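Local structure of 2-oxo-1,2-dihydroquinoline 8-monooxygenase, oxygenase component (Pseudomonas putida, 1Z03) at residues Pro183-Ser188 / Met303-Pro308; Ala220-His225 / Trp236-Gly241; Trp265-Lys270 / Gly289-Thr294. The protein probably hydroxylates 2-oxo-1,2-dihydroquinoline at its 8-position as a Rieske-type monooxygenase, using a [2Fe-2S] cluster and a mononuclear iron. All coordinates share one frame; numbering follows the deposited sequence.

Contact 1 of 3, residues Pro183-Ser188 / Met303-Pro308; sequences PLWPSS and MVENWP. With OCH (quinolin-2(1H)-one), chain I.
Trp185 and Ser188 carry this contact between them, against Glu305 and Asn306. Ahead of them, a water within hydrogen-bonding reach of Leu184 O accepts from Asn306 ND2, which also donates to His291 O. Trp185 CB then lies 3.3 Å from Asn306 OD1. Its indole is swung between its own backbone N and carbonyl carbon (chi1 60°), which turns one face to Asn306 and the pyrrole edge to Glu305. Over that face sits Asn306 CB, 4.1 Å from the centroid of the five-membered ring in a CH-pi contact, with ring and amide planes 19° apart. At the edge, Trp185 NE1 donates to Glu305 OE2 over 3.2 Å; the acceptor lies close to the indole plane, but the N-H arrives from above the carboxylate plane. Tryptophan suits the place, offering a broad apolar face and one well-directed N-H. Pro186 O accepts from a second water, which also donates to Asn306 OD1. Ser188 has a side chain small enough for OG to approach Glu305 CB to 3.2 Å. Its backbone N and Glu305 OE2 share a further water, while OE1 pairs with Arg293 in a salt bridge. On the side away from the loop, the second segment lines the substrate pocket: Val304 CG2 lies 3.5 Å from quinolinone C4, and a face of Trp307 covers C7, with CE2 at 3.4 Å. The loop 183-188 thus lies against the end of strand 301-305, flanked in the antiparallel sheet by strands 293-297 and 313-320; Ser188 touches Val313 on the latter, Trp185 touches Arg293 on the former.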
loop_
_atom_site.group_PDB
_atom_site.type_symbol
_atom_site.label_atom_id
_atom_site.label_comp_id
_atom_site.label_asym_id
_atom_site.label_seq_id
_atom_site.Cartn_x
_atom_site.Cartn_y
_atom_site.Cartn_z
ATOM N N PRO A 183 -17.974 -46.683 11.669
ATOM C CA PRO A 183 -17.652 -47.787 12.582
ATOM C C PRO A 183 -16.322 -47.660 13.328
ATOM O O PRO A 183 -16.147 -48.248 14.396
ATOM C CB PRO A 183 -17.680 -49.008 11.661
ATOM C CG PRO A 183 -17.222 -48.445 10.352
ATOM C CD PRO A 183 -18.016 -47.161 10.274
ATOM N N LEU A 184 -15.397 -46.877 12.780
ATOM C CA LEU A 184 -14.078 -46.728 13.389
ATOM C C LEU A 184 -13.904 -45.649 14.461
ATOM O O LEU A 184 -12.794 -45.457 14.969
ATOM C CB LEU A 184 -13.035 -46.523 12.292
ATOM C CG LEU A 184 -13.011 -47.629 11.238
ATOM C CD1 LEU A 184 -11.947 -47.312 10.214
ATOM C CD2 LEU A 184 -12.727 -48.969 11.892
ATOM N N TRP A 185 -14.984 -44.954 14.814
ATOM C CA TRP A 185 -14.903 -43.919 15.843
ATOM C C TRP A 185 -16.258 -43.446 16.366
ATOM O O TRP A 185 -17.262 -43.481 15.651
ATOM C CB TRP A 185 -14.116 -42.710 15.319
ATOM C CG TRP A 185 -14.719 -42.051 14.097
ATOM C CD1 TRP A 185 -15.793 -41.198 14.056
ATOM C CD2 TRP A 185 -14.277 -42.202 12.741
ATOM N NE1 TRP A 185 -16.041 -40.809 12.756
ATOM C CE2 TRP A 185 -15.126 -41.410 11.931
ATOM C CE3 TRP A 185 -13.244 -42.930 12.131
ATOM C CZ2 TRP A 185 -14.975 -41.328 10.542
ATOM C CZ3 TRP A 185 -13.092 -42.849 10.743
ATOM C CH2 TRP A 185 -13.957 -42.051 9.967
ATOM N N PRO A 186 -16.304 -43.012 17.638
ATOM C CA PRO A 186 -17.559 -42.533 18.221
ATOM C C PRO A 186 -18.016 -41.238 17.555
ATOM O O PRO A 186 -17.218 -40.541 16.929
ATOM C CB PRO A 186 -17.213 -42.359 19.709
ATOM C CG PRO A 186 -15.728 -42.147 19.711
ATOM C CD PRO A 186 -15.244 -43.110 18.659
ATOM N N SER A 187 -19.299 -40.923 17.689
ATOM C CA SER A 187 -19.871 -39.725 17.084
ATOM C C SER A 187 -19.258 -38.391 17.521
ATOM O O SER A 187 -19.042 -38.144 18.707
ATOM C CB SER A 187 -21.378 -39.689 17.343
ATOM O OG SER A 187 -22.017 -40.768 16.687
ATOM N N SER A 188 -18.991 -37.530 16.545
ATOM C CA SER A 188 -18.426 -36.214 16.819
ATOM C C SER A 188 -19.536 -35.298 17.308
ATOM O O SER A 188 -20.627 -35.271 16.731
ATOM C CB SER A 188 -17.809 -35.612 15.550
ATOM O OG SER A 188 -16.640 -36.308 15.158
ATOM N N MET A 303 -15.381 -29.872 8.974
ATOM C CA MET A 303 -15.539 -30.703 10.157
ATOM C C MET A 303 -14.550 -31.852 10.014
ATOM O O MET A 303 -14.480 -32.503 8.972
ATOM C CB MET A 303 -16.953 -31.272 10.297
ATOM C CG MET A 303 -17.032 -32.324 11.414
ATOM S SD MET A 303 -18.702 -32.854 11.867
ATOM C CE MET A 303 -19.237 -33.615 10.323
ATOM N N VAL A 304 -13.760 -32.075 11.055
ATOM C CA VAL A 304 -12.790 -33.158 11.042
ATOM C C VAL A 304 -13.158 -34.078 12.196
ATOM O O VAL A 304 -12.753 -33.849 13.336
ATOM C CB VAL A 304 -11.348 -32.635 11.240
ATOM C CG1 VAL A 304 -10.342 -33.734 10.880
ATOM C CG2 VAL A 304 -11.123 -31.407 10.383
ATOM N N GLU A 305 -13.946 -35.105 11.893
ATOM C CA GLU A 305 -14.392 -36.063 12.903
ATOM C C GLU A 305 -13.232 -36.830 13.502
ATOM O O GLU A 305 -12.267 -37.145 12.808
ATOM C CB GLU A 305 -15.356 -37.080 12.292
ATOM C CG GLU A 305 -16.672 -36.526 11.817
ATOM C CD GLU A 305 -17.364 -37.501 10.898
ATOM O OE1 GLU A 305 -17.427 -37.241 9.672
ATOM O OE2 GLU A 305 -17.827 -38.544 11.411
ATOM N N ASN A 306 -13.347 -37.131 14.792
ATOM C CA ASN A 306 -12.343 -37.892 15.524
ATOM C C ASN A 306 -10.958 -37.250 15.467
ATOM O O ASN A 306 -9.956 -37.934 15.257
ATOM C CB ASN A 306 -12.281 -39.326 14.973
ATOM C CG ASN A 306 -11.859 -40.349 16.032
ATOM O OD1 ASN A 306 -12.485 -40.455 17.087
ATOM N ND2 ASN A 306 -10.802 -41.109 15.746
ATOM N N TRP A 307 -10.901 -35.937 15.660
ATOM C CA TRP A 307 -9.625 -35.225 15.629
ATOM C C TRP A 307 -9.537 -34.201 16.762
ATOM O O TRP A 307 -10.466 -33.422 16.980
ATOM C CB TRP A 307 -9.444 -34.530 14.278
ATOM C CG TRP A 307 -8.087 -33.934 14.087
ATOM C CD1 TRP A 307 -7.637 -32.730 14.567
ATOM C CD2 TRP A 307 -6.971 -34.548 13.430
ATOM N NE1 TRP A 307 -6.308 -32.565 14.254
ATOM C CE2 TRP A 307 -5.873 -33.666 13.557
ATOM C CE3 TRP A 307 -6.790 -35.761 12.747
ATOM C CZ2 TRP A 307 -4.610 -33.957 13.024
ATOM C CZ3 TRP A 307 -5.533 -36.052 12.216
ATOM C CH2 TRP A 307 -4.460 -35.151 12.360
ATOM N N PRO A 308 -8.406 -34.181 17.489
ATOM C CA PRO A 308 -7.239 -35.050 17.290
ATOM C C PRO A 308 -7.327 -36.406 17.997
ATOM O O PRO A 308 -6.444 -37.245 17.845
ATOM C CB PRO A 308 -6.095 -34.199 17.823
ATOM C CG PRO A 308 -6.743 -33.545 19.012
ATOM C CD PRO A 308 -8.116 -33.139 18.493
HETATM O O1 OCH I . -7.458 -33.662 5.507
HETATM N N2 OCH I . -7.784 -32.055 7.156
HETATM C C3 OCH I . -7.607 -31.564 8.475
HETATM C C4 OCH I . -8.160 -30.292 8.877
HETATM C C5 OCH I . -7.945 -29.864 10.187
HETATM C C6 OCH I . -7.194 -30.662 11.106
HETATM C C7 OCH I . -6.662 -31.891 10.722
HETATM C C8 OCH I . -6.842 -32.373 9.420
HETATM C C9 OCH I . -6.280 -33.685 8.978
HETATM C C10 OCH I . -6.458 -34.133 7.725
HETATM C C1 OCH I . -7.255 -33.322 6.673
HETATM O O HOH W 1 -10.727 -43.955 16.571
HETATM O O HOH W 2 -14.675 -39.506 17.937
HETATM O O HOH W 3 -15.216 -36.804 17.143
HETATM O O HOH W 4 -18.895 -38.633 13.828
#

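Contact 2 of 3, residues Ala220-His225 / Trp236-Gly241; sequences AHILVH and WVLPLG. With FE (Fe (III) ion), chain G; OCH (quinolin-2(1H)-one), chain I.
Ile222 points its CD1 branch into the bend formed by Pro239, Leu240 and Gly241, while its other branch, CG2, faces the bound quinolinone. The division follows from chi1 of 51°, which sets CG1 between the backbone N and the carbonyl carbon and leaves CG2 beside the N. At the far end CD1 lies 3.3 Å from Pro239 O and 3.5 Å from Gly241 CA, and it also meets the proline ring at CG. On its other branch, roughly at right angles, Ile222 CG2 comes within 4.0 Å of quinolinone C10, so the branched isoleucine touches both at once. With an alanine here the bend at Pro239 and Gly241 would probably lose its apolar filling, and the ring of the quinolinone would be less closely bounded on this side. Leu238 packs beside it, CD2 4.3 Å from Ile222 CB and CD1 4.1 Å from His225 CB. A water donates to both Ala220 O and Leu240 O, joining the two backbones where no direct hydrogen bond does. His221 and His225, four residues apart, with the 3-10 segment 222-225 carrying the second, turn their NE2 atoms to the ferric ion at 2.2 and 2.0 Å; Asp218 O accepts from His221 ND1, which fixes that ring's rotation. Tyr107 of a neighbouring subunit packs on His221. Together with Asp365 the histidines form the facial triad, two imidazoles and one carboxylate, characteristic of the mononuclear iron site of Rieske oxygenases.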
loop_
_atom_site.group_PDB
_atom_site.type_symbol
_atom_site.label_atom_id
_atom_site.label_comp_id
_atom_site.label_asym_id
_atom_site.label_seq_id
_atom_site.Cartn_x
_atom_site.Cartn_y
_atom_site.Cartn_z
ATOM N N ALA A 220 -4.618 -34.453 -0.643
ATOM C CA ALA A 220 -3.287 -34.522 -1.230
ATOM C C ALA A 220 -2.387 -33.534 -0.494
ATOM O O ALA A 220 -1.163 -33.620 -0.566
ATOM C CB ALA A 220 -3.341 -34.173 -2.719
ATOM N N HIS A 221 -3.004 -32.609 0.232
ATOM C CA HIS A 221 -2.254 -31.588 0.953
ATOM C C HIS A 221 -1.608 -32.052 2.255
ATOM O O HIS A 221 -0.736 -31.367 2.787
ATOM C CB HIS A 221 -3.154 -30.382 1.262
ATOM C CG HIS A 221 -3.713 -30.382 2.655
ATOM N ND1 HIS A 221 -4.785 -31.162 3.028
ATOM C CD2 HIS A 221 -3.323 -29.721 3.771
ATOM C CE1 HIS A 221 -5.032 -30.984 4.313
ATOM N NE2 HIS A 221 -4.158 -30.116 4.786
ATOM N N ILE A 222 -2.029 -33.200 2.777
ATOM C CA ILE A 222 -1.466 -33.668 4.042
ATOM C C ILE A 222 0.047 -33.845 4.006
ATOM O O ILE A 222 0.681 -34.050 5.040
ATOM C CB ILE A 222 -2.152 -34.967 4.534
ATOM C CG1 ILE A 222 -2.171 -36.021 3.421
ATOM C CG2 ILE A 222 -3.569 -34.644 5.017
ATOM C CD1 ILE A 222 -2.806 -37.348 3.851
ATOM N N LEU A 223 0.625 -33.752 2.814
ATOM C CA LEU A 223 2.071 -33.848 2.675
ATOM C C LEU A 223 2.705 -32.700 3.471
ATOM O O LEU A 223 3.821 -32.818 3.962
ATOM C CB LEU A 223 2.465 -33.729 1.197
ATOM C CG LEU A 223 3.961 -33.774 0.846
ATOM C CD1 LEU A 223 4.552 -35.125 1.227
ATOM C CD2 LEU A 223 4.143 -33.529 -0.641
ATOM N N VAL A 224 1.974 -31.590 3.582
ATOM C CA VAL A 224 2.426 -30.398 4.299
ATOM C C VAL A 224 2.743 -30.686 5.767
ATOM O O VAL A 224 3.523 -29.977 6.390
ATOM C CB VAL A 224 1.344 -29.289 4.266
ATOM C CG1 VAL A 224 1.869 -28.028 4.873
ATOM C CG2 VAL A 224 0.913 -29.023 2.852
ATOM N N HIS A 225 2.128 -31.728 6.316
ATOM C CA HIS A 225 2.317 -32.087 7.722
ATOM C C HIS A 225 3.330 -33.197 7.985
ATOM O O HIS A 225 3.518 -33.604 9.135
ATOM C CB HIS A 225 0.972 -32.488 8.320
ATOM C CG HIS A 225 -0.080 -31.439 8.168
ATOM N ND1 HIS A 225 -0.115 -30.307 8.952
ATOM C CD2 HIS A 225 -1.108 -31.327 7.296
ATOM C CE1 HIS A 225 -1.119 -29.541 8.570
ATOM N NE2 HIS A 225 -1.736 -30.139 7.567
ATOM N N TRP A 236 2.162 -41.234 14.829
ATOM C CA TRP A 236 0.965 -41.507 14.062
ATOM C C TRP A 236 1.290 -42.254 12.787
ATOM O O TRP A 236 2.419 -42.721 12.573
ATOM C CB TRP A 236 0.249 -40.206 13.667
ATOM C CG TRP A 236 -0.590 -39.627 14.753
ATOM C CD1 TRP A 236 -1.073 -40.293 15.834
ATOM C CD2 TRP A 236 -1.076 -38.275 14.862
ATOM N NE1 TRP A 236 -1.827 -39.454 16.612
ATOM C CE2 TRP A 236 -1.847 -38.209 16.043
ATOM C CE3 TRP A 236 -0.936 -37.117 14.082
ATOM C CZ2 TRP A 236 -2.481 -37.033 16.469
ATOM C CZ3 TRP A 236 -1.571 -35.940 14.507
ATOM C CH2 TRP A 236 -2.334 -35.913 15.693
ATOM N N VAL A 237 0.249 -42.355 11.962
ATOM C CA VAL A 237 0.318 -42.965 10.645
ATOM C C VAL A 237 -0.333 -42.001 9.639
ATOM O O VAL A 237 -1.447 -42.238 9.154
ATOM C CB VAL A 237 -0.395 -44.323 10.613
ATOM C CG1 VAL A 237 -0.120 -45.042 9.272
ATOM C CG2 VAL A 237 0.106 -45.158 11.789
ATOM N N LEU A 238 0.364 -40.900 9.348
ATOM C CA LEU A 238 -0.119 -39.916 8.381
ATOM C C LEU A 238 0.444 -40.232 7.001
ATOM O O LEU A 238 1.619 -39.967 6.727
ATOM C CB LEU A 238 0.316 -38.504 8.773
ATOM C CG LEU A 238 -0.806 -37.532 9.159
ATOM C CD1 LEU A 238 -0.276 -36.210 9.373
ATOM C CD2 LEU A 238 -1.770 -37.369 8.104
ATOM N N PRO A 239 -0.394 -40.787 6.108
ATOM C CA PRO A 239 0.074 -41.121 4.761
ATOM C C PRO A 239 0.493 -39.888 3.965
ATOM O O PRO A 239 0.137 -38.758 4.313
ATOM C CB PRO A 239 -1.132 -41.834 4.145
ATOM C CG PRO A 239 -2.287 -41.156 4.795
ATOM C CD PRO A 239 -1.839 -41.057 6.239
ATOM N N LEU A 240 1.266 -40.119 2.907
ATOM C CA LEU A 240 1.734 -39.046 2.040
ATOM C C LEU A 240 0.528 -38.336 1.433
ATOM O O LEU A 240 0.577 -37.139 1.151
ATOM C CB LEU A 240 2.614 -39.621 0.926
ATOM C CG LEU A 240 3.824 -40.441 1.382
ATOM C CD1 LEU A 240 4.614 -40.915 0.166
ATOM C CD2 LEU A 240 4.698 -39.594 2.300
ATOM N N GLY A 241 -0.550 -39.093 1.246
ATOM C CA GLY A 241 -1.778 -38.562 0.684
ATOM C C GLY A 241 -2.785 -39.678 0.476
ATOM O O GLY A 241 -2.463 -40.848 0.673
HETATM FE FE FE G . -3.437 -29.363 6.721
HETATM O O1 OCH I . -7.458 -33.662 5.507
HETATM N N2 OCH I . -7.784 -32.055 7.156
HETATM C C3 OCH I . -7.607 -31.564 8.475
HETATM C C4 OCH I . -8.160 -30.292 8.877
HETATM C C5 OCH I . -7.945 -29.864 10.187
HETATM C C6 OCH I . -7.194 -30.662 11.106
HETATM C C7 OCH I . -6.662 -31.891 10.722
HETATM C C8 OCH I . -6.842 -32.373 9.420
HETATM C C9 OCH I . -6.280 -33.685 8.978
HETATM C C10 OCH I . -6.458 -34.133 7.725
HETATM C C1 OCH I . -7.255 -33.322 6.673
HETATM O O HOH W 5 0.070 -35.969 -0.946
HETATM O O HOH W 6 -5.519 -28.909 8.153
#

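Contact 3 of 3, residues Trp265-Lys270 / Gly289-Thr294; sequences WLFTDK and GRHYRT. With OCH (quinolin-2(1H)-one), chain I.
The rings of Phe267 and Tyr292 meet edge-to-face, with planes at 75° and centroids 5.3 Å apart. The edge belongs to Phe267, whose CE1 stands over one face of Tyr292, while the opposite face of the tyrosine is turned to the bound quinolinone. Phe267 has a face of its own covered by His291 CA, a CH-pi contact 4.0 Å from the ring centroid. At the edge of the His291 imidazole, near its plane, Phe267 CD2 approaches ND1 to 3.3 Å. Two backbone carbonyls meet the phenylalanine obliquely, Arg290 O 3.1 Å from CZ and Tyr292 O 3.1 Å from CD1. Phenylalanine is apt here because its ring can give C-H groups to some neighbours and a face to another without needing a polar partner. Phe267, His291 and Tyr292 form an aromatic cluster where the loop 265-270, leaving strand 261-264, lies against the approach to strand 293-297, its neighbour in the antiparallel sheet of the catalytic domain, which has the helix-grip (Bet v 1-like) fold. Beside the rings, Leu266 CD1 packs on Tyr292 CE1 at 3.7 Å and is equally close to Thr294 OG1, itself hydrogen-bonded to Gln264. The methyl CG2 of Thr294 points instead to the quinolinone, 3.7 Å from N2. Tyr292 O and Thr294 N are buried here without a polar partner. A bend at chi3 (63°) carries the Arg293 guanidinium alongside the Trp265 ring, NH2 lying 3.9 Å from CZ3. That NH2 donates to Pro181 O and to a water that itself donates to Leu266 O, and NH1 donates to Phe180 O. In the loop Thr268 OG1 accepts from Lys270 N in an ST turn and donates to Trp265 O.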
loop_
_atom_site.group_PDB
_atom_site.type_symbol
_atom_site.label_atom_id
_atom_site.label_comp_id
_atom_site.label_asym_id
_atom_site.label_seq_id
_atom_site.Cartn_x
_atom_site.Cartn_y
_atom_site.Cartn_z
ATOM N N TRP A 265 -15.779 -40.090 2.075
ATOM C CA TRP A 265 -15.738 -41.425 2.670
ATOM C C TRP A 265 -14.328 -41.888 3.009
ATOM O O TRP A 265 -13.857 -42.904 2.493
ATOM C CB TRP A 265 -16.403 -42.454 1.741
ATOM C CG TRP A 265 -17.859 -42.199 1.481
ATOM C CD1 TRP A 265 -18.426 -41.852 0.290
ATOM C CD2 TRP A 265 -18.935 -42.270 2.433
ATOM N NE1 TRP A 265 -19.788 -41.701 0.436
ATOM C CE2 TRP A 265 -20.127 -41.950 1.739
ATOM C CE3 TRP A 265 -19.008 -42.572 3.801
ATOM C CZ2 TRP A 265 -21.377 -41.923 2.366
ATOM C CZ3 TRP A 265 -20.255 -42.547 4.428
ATOM C CH2 TRP A 265 -21.422 -42.224 3.706
ATOM N N LEU A 266 -13.657 -41.146 3.881
ATOM C CA LEU A 266 -12.307 -41.507 4.284
ATOM C C LEU A 266 -12.348 -42.807 5.089
ATOM O O LEU A 266 -13.333 -43.103 5.775
ATOM C CB LEU A 266 -11.680 -40.384 5.123
ATOM C CG LEU A 266 -11.682 -38.990 4.489
ATOM C CD1 LEU A 266 -10.717 -38.082 5.244
ATOM C CD2 LEU A 266 -11.278 -39.095 3.029
ATOM N N PHE A 267 -11.273 -43.577 4.992
ATOM C CA PHE A 267 -11.160 -44.843 5.701
ATOM C C PHE A 267 -12.184 -45.895 5.282
ATOM O O PHE A 267 -12.796 -46.564 6.116
ATOM C CB PHE A 267 -11.189 -44.606 7.219
ATOM C CG PHE A 267 -9.988 -43.850 7.719
ATOM C CD1 PHE A 267 -9.923 -42.464 7.605
ATOM C CD2 PHE A 267 -8.879 -44.533 8.210
ATOM C CE1 PHE A 267 -8.769 -41.766 7.962
ATOM C CE2 PHE A 267 -7.722 -43.852 8.571
ATOM C CZ PHE A 267 -7.663 -42.462 8.445
ATOM N N THR A 268 -12.363 -45.995 3.966
ATOM C CA THR A 268 -13.220 -46.983 3.301
ATOM C C THR A 268 -12.408 -47.196 2.021
ATOM O O THR A 268 -11.420 -46.486 1.806
ATOM C CB THR A 268 -14.623 -46.449 2.926
ATOM O OG1 THR A 268 -14.509 -45.493 1.869
ATOM C CG2 THR A 268 -15.299 -45.813 4.124
ATOM N N ASP A 269 -12.782 -48.143 1.167
ATOM C CA ASP A 269 -11.982 -48.339 -0.040
ATOM C C ASP A 269 -12.118 -47.226 -1.064
ATOM O O ASP A 269 -11.383 -47.204 -2.048
ATOM C CB ASP A 269 -12.273 -49.685 -0.722
ATOM C CG ASP A 269 -13.486 -50.383 -0.165
ATOM O OD1 ASP A 269 -13.608 -50.467 1.076
ATOM O OD2 ASP A 269 -14.307 -50.872 -0.975
ATOM N N LYS A 270 -13.043 -46.299 -0.836
ATOM C CA LYS A 270 -13.225 -45.203 -1.780
ATOM C C LYS A 270 -12.050 -44.226 -1.743
ATOM O O LYS A 270 -11.860 -43.432 -2.664
ATOM C CB LYS A 270 -14.552 -44.492 -1.511
ATOM C CG LYS A 270 -15.749 -45.397 -1.780
ATOM C CD LYS A 270 -17.075 -44.700 -1.538
ATOM C CE LYS A 270 -18.239 -45.687 -1.602
ATOM N NZ LYS A 270 -18.255 -46.438 -2.887
ATOM N N GLY A 289 -2.496 -45.835 14.834
ATOM C CA GLY A 289 -3.551 -45.540 13.885
ATOM C C GLY A 289 -4.199 -44.204 14.185
ATOM O O GLY A 289 -4.402 -43.853 15.352
ATOM N N ARG A 290 -4.516 -43.455 13.132
ATOM C CA ARG A 290 -5.152 -42.148 13.266
ATOM C C ARG A 290 -6.338 -42.088 12.298
ATOM O O ARG A 290 -6.167 -41.823 11.108
ATOM C CB ARG A 290 -4.145 -41.045 12.931
ATOM C CG ARG A 290 -4.609 -39.628 13.236
ATOM C CD ARG A 290 -4.589 -39.335 14.723
ATOM N NE ARG A 290 -5.719 -39.903 15.448
ATOM C CZ ARG A 290 -6.978 -39.496 15.310
ATOM N NH1 ARG A 290 -7.947 -40.066 16.017
ATOM N NH2 ARG A 290 -7.272 -38.524 14.459
ATOM N N HIS A 291 -7.535 -42.348 12.818
ATOM C CA HIS A 291 -8.755 -42.341 12.011
ATOM C C HIS A 291 -9.497 -41.022 12.137
ATOM O O HIS A 291 -9.716 -40.524 13.239
ATOM C CB HIS A 291 -9.686 -43.471 12.452
ATOM C CG HIS A 291 -9.019 -44.806 12.507
ATOM N ND1 HIS A 291 -8.619 -45.485 11.377
ATOM C CD2 HIS A 291 -8.635 -45.566 13.559
ATOM C CE1 HIS A 291 -8.016 -46.606 11.730
ATOM N NE2 HIS A 291 -8.012 -46.679 13.049
ATOM N N TYR A 292 -9.904 -40.470 11.000
ATOM C CA TYR A 292 -10.622 -39.202 10.981
ATOM C C TYR A 292 -11.369 -39.084 9.656
ATOM O O TYR A 292 -11.139 -39.864 8.731
ATOM C CB TYR A 292 -9.626 -38.051 11.124
ATOM C CG TYR A 292 -8.653 -37.981 9.969
ATOM C CD1 TYR A 292 -8.985 -37.313 8.788
ATOM C CD2 TYR A 292 -7.422 -38.635 10.030
ATOM C CE1 TYR A 292 -8.123 -37.299 7.702
ATOM C CE2 TYR A 292 -6.550 -38.625 8.942
ATOM C CZ TYR A 292 -6.911 -37.955 7.784
ATOM O OH TYR A 292 -6.061 -37.956 6.706
ATOM N N ARG A 293 -12.254 -38.100 9.565
ATOM C CA ARG A 293 -13.026 -37.892 8.350
ATOM C C ARG A 293 -13.385 -36.423 8.164
ATOM O O ARG A 293 -13.831 -35.755 9.095
ATOM C CB ARG A 293 -14.302 -38.730 8.385
ATOM C CG ARG A 293 -15.130 -38.620 7.123
ATOM C CD ARG A 293 -16.202 -39.684 7.089
ATOM N NE ARG A 293 -17.168 -39.552 8.172
ATOM C CZ ARG A 293 -18.143 -40.430 8.405
ATOM N NH1 ARG A 293 -18.990 -40.237 9.405
ATOM N NH2 ARG A 293 -18.257 -41.511 7.643
ATOM N N THR A 294 -13.201 -35.926 6.949
ATOM C CA THR A 294 -13.502 -34.534 6.656
ATOM C C THR A 294 -14.739 -34.333 5.784
ATOM O O THR A 294 -15.046 -35.138 4.898
ATOM C CB THR A 294 -12.305 -33.835 5.973
ATOM O OG1 THR A 294 -11.915 -34.581 4.816
ATOM C CG2 THR A 294 -11.122 -33.747 6.920
HETATM O O1 OCH I . -7.458 -33.662 5.507
HETATM N N2 OCH I . -7.784 -32.055 7.156
HETATM C C3 OCH I . -7.607 -31.564 8.475
HETATM C C4 OCH I . -8.160 -30.292 8.877
HETATM C C5 OCH I . -7.945 -29.864 10.187
HETATM C C6 OCH I . -7.194 -30.662 11.106
HETATM C C7 OCH I . -6.662 -31.891 10.722
HETATM C C8 OCH I . -6.842 -32.373 9.420
HETATM C C9 OCH I . -6.280 -33.685 8.978
HETATM C C10 OCH I . -6.458 -34.133 7.725
HETATM C C1 OCH I . -7.255 -33.322 6.673
HETATM O O HOH W 7 -16.260 -42.846 5.929
#

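In the fold
All three contacts belong to the part of the chain matching the ring-hydroxylase family, and each touches the same bound quinolinone. Contacts 1 and 3 lie closest, with centres about 10 Å apart, and meet through the neighbouring strands 293-297 and 301-305 of one antiparallel sheet. Contact 2 is about 13 Å from contact 3 and about 18 Å from contact 1, between centres, and its Trp236 packs against both Arg290 and Trp307. Along the chain, contact 2 closes before contact 3 opens, and contact 1 encloses both. Sheet strands and their loops thus bound the substrate on one side, while contact 2 brings the iron-binding histidines to it.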